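Aldehyde dehydrogenase (Burkholderia thailandensis, PDB 5J6B) probably oxidises aldehydes to carboxylic acids with NADP as electron acceptor, and binds NADPH. Local coordinates at residues T226-K231 and A249-V254; T372-V377 and G390-L395. One frame throughout, in Å; residues are numbered along the deposited sequence.

Contact 1 (T226-K231 and A249-V254); sequences TDERFK and AGKKKV
The ammonium group of Lys252 is gripped by three backbone carbonyls: NZ donates to Asp227 O across the contact at 3.0 Å, to Ala249 O of its own turn at 2.8 Å, and to Thr225 O. The bonds to Asp227 O and Ala249 O differ in direction, since NZ lies in the carbonyl plane of Ala249 but 57° out of that of Asp227. CG of Lys252 sits between the backbone N and the carbonyl carbon, and bends at chi3 (62°) and chi4 (67°) turn the end of the chain toward the carbonyls. This course brings CE against CB of Phe230, 3.5 Å away, while the ring of Phe230 leads off toward Ile55 of helix 48-66. Beyond it, Lys253 N bonds to Lys231 O at 3.2 Å.

At the outer edge, the carboxylate of Glu228 lies across the aliphatic part of Lys251, with OE2 3.5 Å from CD. Its ion pair is long, OE1 to NZ of Lys251 measuring 3.8 Å; NZ also forms a salt bridge with Asp459 of the second subunit. A water links Glu228 OE2 to Lys251 N. The buried lysine charge is thus met here by carbonyl dipoles near two helix C-termini, those of helices 222-226 and 239-248, whose partial negative charge would probably stabilise the protonated amine and tie the two helix ends together.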
ATOM      1  N   THR A 226      -9.368  33.880  -5.180  1.00 18.84           N
ATOM      2  CA  THR A 226      -8.392  34.693  -4.462  1.00 20.98           C
ATOM      3  C   THR A 226      -8.506  34.657  -2.936  1.00 25.84           C
ATOM      4  O   THR A 226      -7.527  35.008  -2.264  1.00 27.21           O
ATOM      5  CB  THR A 226      -8.478  36.160  -4.916  1.00 27.30           C
ATOM      6  OG1 THR A 226      -9.769  36.687  -4.597  1.00 24.53           O
ATOM      7  CG2 THR A 226      -8.231  36.288  -6.423  1.00 26.90           C
ATOM      8  N   ASP A 227      -9.651  34.278  -2.359  1.00 24.40           N
ATOM      9  CA  ASP A 227      -9.802  34.405  -0.908  1.00 26.05           C
ATOM     10  C   ASP A 227      -8.827  33.483  -0.181  1.00 25.00           C
ATOM     11  O   ASP A 227      -8.751  32.286  -0.474  1.00 24.97           O
ATOM     12  CB  ASP A 227     -11.238  34.100  -0.475  1.00 27.56           C
ATOM     13  CG  ASP A 227     -11.521  34.558   0.947  1.00 26.14           C
ATOM     14  OD1 ASP A 227     -11.058  33.892   1.900  1.00 28.37           O
ATOM     15  OD2 ASP A 227     -12.207  35.588   1.120  1.00 25.31           O
ATOM     16  N   GLU A 228      -8.077  34.055   0.775  1.00 22.91           N
ATOM     17  CA  GLU A 228      -7.012  33.325   1.461  1.00 25.92           C
ATOM     18  C   GLU A 228      -7.543  32.284   2.437  1.00 27.87           C
ATOM     19  O   GLU A 228      -6.765  31.449   2.909  1.00 21.85           O
ATOM     20  CB  GLU A 228      -6.089  34.288   2.231  1.00 32.89           C
ATOM     21  CG  GLU A 228      -4.979  34.953   1.415  1.00 48.97           C
ATOM     22  CD  GLU A 228      -3.558  34.733   1.990  1.00 63.15           C
ATOM     23  OE1 GLU A 228      -3.409  34.421   3.196  1.00 65.55           O
ATOM     24  OE2 GLU A 228      -2.581  34.872   1.222  1.00 65.34           O
ATOM     25  N   ARG A 229      -8.833  32.321   2.776  1.00 22.60           N
ATOM     26  CA  ARG A 229      -9.361  31.320   3.700  1.00 20.33           C
ATOM     27  C   ARG A 229      -9.559  29.961   3.027  1.00 22.30           C
ATOM     28  O   ARG A 229      -9.588  28.941   3.725  1.00 24.99           O
ATOM     29  CB  ARG A 229     -10.665  31.826   4.326  1.00 18.33           C
ATOM     30  CG  ARG A 229     -10.444  33.005   5.276  1.00 22.40           C
ATOM     31  CD  ARG A 229     -11.745  33.758   5.611  1.00 21.98           C
ATOM     32  NE  ARG A 229     -12.309  34.403   4.429  1.00 19.96           N
ATOM     33  CZ  ARG A 229     -13.485  35.015   4.403  1.00 23.64           C
ATOM     34  NH1 ARG A 229     -14.225  35.093   5.507  1.00 23.95           N
ATOM     35  NH2 ARG A 229     -13.921  35.556   3.278  1.00 23.19           N
ATOM     36  N   PHE A 230      -9.688  29.925   1.698  1.00 19.16           N
ATOM     37  CA  PHE A 230      -9.678  28.662   0.968  1.00 17.76           C
ATOM     38  C   PHE A 230      -8.263  28.106   0.946  1.00 20.61           C
ATOM     39  O   PHE A 230      -7.316  28.829   0.625  1.00 15.86           O
ATOM     40  CB  PHE A 230     -10.143  28.853  -0.478  1.00 17.35           C
ATOM     41  CG  PHE A 230     -11.619  29.064  -0.651  1.00 15.21           C
ATOM     42  CD1 PHE A 230     -12.531  28.142  -0.176  1.00 16.95           C
ATOM     43  CD2 PHE A 230     -12.078  30.157  -1.370  1.00 20.52           C
ATOM     44  CE1 PHE A 230     -13.900  28.330  -0.387  1.00 14.98           C
ATOM     45  CE2 PHE A 230     -13.421  30.352  -1.580  1.00 17.31           C
ATOM     46  CZ  PHE A 230     -14.339  29.441  -1.085  1.00 21.21           C
ATOM     47  N   LYS A 231      -8.130  26.810   1.236  1.00 18.96           N
ATOM     48  CA  LYS A 231      -6.850  26.115   1.191  1.00 16.99           C
ATOM     49  C   LYS A 231      -6.660  25.287  -0.075  1.00 18.50           C
ATOM     50  O   LYS A 231      -5.540  24.815  -0.340  1.00 16.61           O
ATOM     51  CB  LYS A 231      -6.706  25.211   2.422  1.00 24.36           C
ATOM     52  CG  LYS A 231      -6.543  25.991   3.722  1.00 27.20           C
ATOM     53  CD  LYS A 231      -5.136  26.557   3.794  1.00 34.63           C
ATOM     54  CE  LYS A 231      -4.924  27.418   5.019  1.00 43.66           C
ATOM     55  NZ  LYS A 231      -3.480  27.813   5.110  1.00 44.51           N
ATOM     56  N   ALA A 249      -4.436  32.399  -7.807  1.00 19.30           N
ATOM     57  CA  ALA A 249      -4.911  31.650  -6.644  1.00 18.31           C
ATOM     58  C   ALA A 249      -4.222  32.031  -5.336  1.00 20.91           C
ATOM     59  O   ALA A 249      -4.776  31.769  -4.267  1.00 20.56           O
ATOM     60  CB  ALA A 249      -4.750  30.148  -6.879  1.00 18.64           C
ATOM     61  N   GLY A 250      -3.015  32.591  -5.370  1.00 24.39           N
ATOM     62  CA  GLY A 250      -2.362  32.906  -4.109  1.00 27.87           C
ATOM     63  C   GLY A 250      -1.730  31.692  -3.451  1.00 20.87           C
ATOM     64  O   GLY A 250      -1.132  30.869  -4.143  1.00 20.13           O
ATOM     65  N   LYS A 251      -1.860  31.548  -2.125  1.00 22.38           N
ATOM     66  CA  LYS A 251      -1.143  30.484  -1.420  1.00 22.22           C
ATOM     67  C   LYS A 251      -1.759  29.103  -1.605  1.00 25.58           C
ATOM     68  O   LYS A 251      -1.051  28.103  -1.433  1.00 19.31           O
ATOM     69  CB  LYS A 251      -1.071  30.786   0.076  1.00 21.23           C
ATOM     70  CG  LYS A 251      -0.267  32.034   0.414  1.00 20.78           C
ATOM     71  CD  LYS A 251      -0.307  32.312   1.898  1.00 25.41           C
ATOM     72  CE  LYS A 251       0.539  33.534   2.225  1.00 24.06           C
ATOM     73  NZ  LYS A 251       0.321  33.990   3.620  1.00 26.80           N
ATOM     74  N   LYS A 252      -3.041  29.024  -1.950  1.00 17.40           N
ATOM     75  CA  LYS A 252      -3.773  27.761  -1.892  1.00 15.26           C
ATOM     76  C   LYS A 252      -3.254  26.748  -2.913  1.00 21.70           C
ATOM     77  O   LYS A 252      -2.755  27.102  -3.987  1.00 16.98           O
ATOM     78  CB  LYS A 252      -5.274  28.014  -2.121  1.00 16.37           C
ATOM     79  CG  LYS A 252      -5.601  28.635  -3.480  1.00 19.88           C
ATOM     80  CD  LYS A 252      -7.105  28.899  -3.654  1.00 26.05           C
ATOM     81  CE  LYS A 252      -7.644  29.883  -2.624  1.00 19.10           C
ATOM     82  NZ  LYS A 252      -7.125  31.286  -2.776  1.00 18.39           N
ATOM     83  N   LYS A 253      -3.367  25.468  -2.555  1.00 18.83           N
ATOM     84  CA  LYS A 253      -3.161  24.392  -3.515  1.00 16.82           C
ATOM     85  C   LYS A 253      -4.163  24.529  -4.659  1.00 20.45           C
ATOM     86  O   LYS A 253      -5.304  24.956  -4.450  1.00 16.58           O
ATOM     87  CB  LYS A 253      -3.327  23.031  -2.821  1.00 18.78           C
ATOM     88  CG  LYS A 253      -3.021  21.830  -3.715  1.00 26.72           C
ATOM     89  CD  LYS A 253      -3.118  20.525  -2.938  1.00 27.89           C
ATOM     90  CE  LYS A 253      -2.695  19.328  -3.796  1.00 25.37           C
ATOM     91  NZ  LYS A 253      -1.297  19.455  -4.328  1.00 35.71           N
ATOM     92  N   VAL A 254      -3.732  24.192  -5.878  1.00 19.29           N
ATOM     93  CA  VAL A 254      -4.573  24.309  -7.070  1.00 14.32           C
ATOM     94  C   VAL A 254      -4.614  22.968  -7.787  1.00 18.10           C
ATOM     95  O   VAL A 254      -3.567  22.351  -8.019  1.00 18.62           O
ATOM     96  CB  VAL A 254      -4.074  25.400  -8.037  1.00 15.98           C
ATOM     97  CG1 VAL A 254      -4.884  25.351  -9.332  1.00 20.74           C
ATOM     98  CG2 VAL A 254      -4.206  26.768  -7.406  1.00 19.79           C
TER
HETATM   99  O   HOH W   1      -3.407  33.607  -0.802  1.00 22.76           O

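Contact 2 (T372-V377 and G390-L395); sequences TLLEGV and GPVALL
Leu374 meets Val392 and Leu394 of the neighbouring strand through one of its two methyls. From CB, on the face that it shares with Thr372, Val392 and Leu394, CG stands anti to the carbonyl carbon (chi1 -69°), and the chain forks there. CD1 swings toward the partner strand, touching Val392 CG1 at 3.7 Å and Leu394 CD2 at 4.1 Å; Met348 and Val352 of helix 338-353 pack against the side chain. Leu394 carries the same layer onward: its two methyls meet those of Val377, CD1 to CG1 and CD2 to CG2, the side chains crossing at about a right angle.

On the other face, Leu373 turns CD1 over the backbone of Ala393, 3.6 Å from its O, and near the CB atoms of Ala393 and Leu395. Glu375 and Leu395 run side by side, pointing the same way, while the carboxylate of Glu375 is held by Arg310 and Tyr306 of helix 303-319.

Four backbone bonds join the strands. Thr372 N and Leu374 N donate to Pro391 O and Ala393 O, and Ala393 N and Leu395 N return bonds to Thr372 O and Leu374 O, the last at 2.9 Å. Where the strands part, two waters take over: one joins Leu395 O (2.6 Å) to Gly376 N, the other joins the same oxygen to Val377 N.

In-register parallel pairing from Thr372-Val392 to Leu374-Leu394, with segment axes at 27° and helix 382-385 in the connection, is the strand pairing of a beta-alpha-beta unit, here within the central sheet of what is, by family, the catalytic domain.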
ATOM      1  N   THR A 372     -20.209  15.108 -37.671  1.00 19.72           N
ATOM      2  CA  THR A 372     -19.479  15.428 -38.886  1.00 19.38           C
ATOM      3  C   THR A 372     -18.133  14.722 -38.868  1.00 18.93           C
ATOM      4  O   THR A 372     -17.494  14.610 -37.817  1.00 18.18           O
ATOM      5  CB  THR A 372     -19.289  16.937 -39.017  1.00 20.02           C
ATOM      6  OG1 THR A 372     -20.577  17.581 -39.038  1.00 23.57           O
ATOM      7  CG2 THR A 372     -18.534  17.280 -40.286  1.00 23.87           C
ATOM      8  N   LEU A 373     -17.728  14.215 -40.033  1.00 19.44           N
ATOM      9  CA  LEU A 373     -16.437  13.559 -40.197  1.00 19.19           C
ATOM     10  C   LEU A 373     -15.685  14.230 -41.337  1.00 25.11           C
ATOM     11  O   LEU A 373     -16.268  14.510 -42.390  1.00 23.61           O
ATOM     12  CB  LEU A 373     -16.613  12.065 -40.482  1.00 18.96           C
ATOM     13  CG  LEU A 373     -15.350  11.207 -40.597  1.00 23.53           C
ATOM     14  CD1 LEU A 373     -14.701  11.069 -39.227  1.00 19.10           C
ATOM     15  CD2 LEU A 373     -15.708   9.854 -41.161  1.00 20.42           C
ATOM     16  N   LEU A 374     -14.392  14.492 -41.127  1.00 21.34           N
ATOM     17  CA  LEU A 374     -13.568  15.122 -42.147  1.00 22.04           C
ATOM     18  C   LEU A 374     -12.322  14.292 -42.408  1.00 20.74           C
ATOM     19  O   LEU A 374     -11.825  13.585 -41.527  1.00 20.61           O
ATOM     20  CB  LEU A 374     -13.149  16.546 -41.756  1.00 24.94           C
ATOM     21  CG  LEU A 374     -14.276  17.586 -41.729  1.00 24.62           C
ATOM     22  CD1 LEU A 374     -14.807  17.738 -40.329  1.00 24.35           C
ATOM     23  CD2 LEU A 374     -13.777  18.910 -42.261  1.00 23.74           C
ATOM     24  N   GLU A 375     -11.835  14.386 -43.639  1.00 26.06           N
ATOM     25  CA  GLU A 375     -10.539  13.862 -44.035  1.00 24.85           C
ATOM     26  C   GLU A 375      -9.663  15.017 -44.493  1.00 26.72           C
ATOM     27  O   GLU A 375     -10.160  16.078 -44.889  1.00 23.26           O
ATOM     28  CB  GLU A 375     -10.661  12.843 -45.171  1.00 28.58           C
ATOM     29  CG  GLU A 375     -10.951  11.413 -44.743  1.00 32.77           C
ATOM     30  CD  GLU A 375     -10.954  10.466 -45.940  1.00 38.22           C
ATOM     31  OE1 GLU A 375     -11.456  10.874 -47.009  1.00 38.47           O
ATOM     32  OE2 GLU A 375     -10.437   9.332 -45.822  1.00 35.84           O
ATOM     33  N   GLY A 376      -8.351  14.797 -44.441  1.00 24.39           N
ATOM     34  CA  GLY A 376      -7.412  15.747 -45.002  1.00 29.46           C
ATOM     35  C   GLY A 376      -7.258  17.051 -44.252  1.00 31.13           C
ATOM     36  O   GLY A 376      -6.833  18.042 -44.849  1.00 25.86           O
ATOM     37  N   VAL A 377      -7.582  17.089 -42.960  1.00 23.77           N
ATOM     38  CA  VAL A 377      -7.368  18.301 -42.174  1.00 30.64           C
ATOM     39  C   VAL A 377      -5.884  18.421 -41.853  1.00 30.59           C
ATOM     40  O   VAL A 377      -5.288  17.501 -41.283  1.00 27.14           O
ATOM     41  CB  VAL A 377      -8.210  18.281 -40.888  1.00 23.47           C
ATOM     42  CG1 VAL A 377      -7.785  19.416 -39.970  1.00 21.56           C
ATOM     43  CG2 VAL A 377      -9.702  18.390 -41.215  1.00 24.92           C
ATOM     44  N   GLY A 390     -17.246  19.818 -29.959  1.00 22.52           N
ATOM     45  CA  GLY A 390     -18.431  19.743 -30.784  1.00 19.90           C
ATOM     46  C   GLY A 390     -18.437  18.424 -31.525  1.00 20.26           C
ATOM     47  O   GLY A 390     -17.510  17.622 -31.395  1.00 24.56           O
ATOM     48  N   PRO A 391     -19.477  18.166 -32.315  1.00 21.85           N
ATOM     49  CA  PRO A 391     -19.652  16.856 -32.955  1.00 23.79           C
ATOM     50  C   PRO A 391     -18.845  16.687 -34.243  1.00 26.71           C
ATOM     51  O   PRO A 391     -19.383  16.339 -35.300  1.00 21.61           O
ATOM     52  CB  PRO A 391     -21.158  16.815 -33.219  1.00 18.81           C
ATOM     53  CG  PRO A 391     -21.508  18.262 -33.489  1.00 18.01           C
ATOM     54  CD  PRO A 391     -20.600  19.082 -32.610  1.00 20.59           C
ATOM     55  N   VAL A 392     -17.541  16.927 -34.154  1.00 23.67           N
ATOM     56  CA  VAL A 392     -16.649  16.856 -35.303  1.00 19.94           C
ATOM     57  C   VAL A 392     -15.515  15.896 -34.965  1.00 18.73           C
ATOM     58  O   VAL A 392     -14.972  15.939 -33.855  1.00 18.21           O
ATOM     59  CB  VAL A 392     -16.106  18.251 -35.683  1.00 19.02           C
ATOM     60  CG1 VAL A 392     -14.970  18.141 -36.698  1.00 26.74           C
ATOM     61  CG2 VAL A 392     -17.226  19.137 -36.235  1.00 19.67           C
ATOM     62  N   ALA A 393     -15.190  15.000 -35.902  1.00 23.45           N
ATOM     63  CA  ALA A 393     -14.015  14.146 -35.782  1.00 23.15           C
ATOM     64  C   ALA A 393     -13.234  14.183 -37.088  1.00 20.03           C
ATOM     65  O   ALA A 393     -13.800  14.407 -38.163  1.00 18.02           O
ATOM     66  CB  ALA A 393     -14.375  12.691 -35.416  1.00 16.61           C
ATOM     67  N   LEU A 394     -11.920  13.975 -36.974  1.00 17.13           N
ATOM     68  CA  LEU A 394     -10.989  14.073 -38.091  1.00 23.10           C
ATOM     69  C   LEU A 394     -10.314  12.723 -38.286  1.00 20.33           C
ATOM     70  O   LEU A 394      -9.796  12.144 -37.326  1.00 19.08           O
ATOM     71  CB  LEU A 394      -9.929  15.146 -37.835  1.00 25.17           C
ATOM     72  CG  LEU A 394     -10.407  16.405 -37.120  1.00 28.03           C
ATOM     73  CD1 LEU A 394      -9.236  17.354 -36.890  1.00 30.74           C
ATOM     74  CD2 LEU A 394     -11.513  17.080 -37.916  1.00 31.01           C
ATOM     75  N   LEU A 395     -10.318  12.230 -39.519  1.00 20.17           N
ATOM     76  CA  LEU A 395      -9.755  10.927 -39.848  1.00 22.58           C
ATOM     77  C   LEU A 395      -8.430  11.116 -40.583  1.00 24.24           C
ATOM     78  O   LEU A 395      -8.368  11.832 -41.585  1.00 19.54           O
ATOM     79  CB  LEU A 395     -10.742  10.117 -40.699  1.00 19.92           C
ATOM     80  CG  LEU A 395     -10.286   8.743 -41.222  1.00 22.38           C
ATOM     81  CD1 LEU A 395      -9.929   7.777 -40.093  1.00 17.94           C
ATOM     82  CD2 LEU A 395     -11.366   8.141 -42.111  1.00 26.91           C
TER
HETATM   83  O   HOH W   2      -6.887  12.486 -43.676  1.00 28.78           O
HETATM   84  O   HOH W   3      -8.756  14.919 -41.254  1.00 22.59           O

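Overall arrangement
Contact 1 and contact 2 lie on opposite sides of the chain's centre, about 40 Å between centres and about 25 Å between nearest atoms, and share no helix or strand. Contact 1 is partly buried and reaches a second subunit; it joins the ends of two helices beside strands 232-236 and 253-257, about 8 Å from NADPH at the side chain of Thr226. Contact 2 is largely buried, untouched by other chains, and lies within the sheet of strands 368-375 and 392-398. The chemistry follows: charge and carbonyl groups dominate between mostly irregular segments at helix ends in contact 1, whereas regular backbone pairing and aliphatic layers covered by helices build contact 2. Water enters both, at their margins.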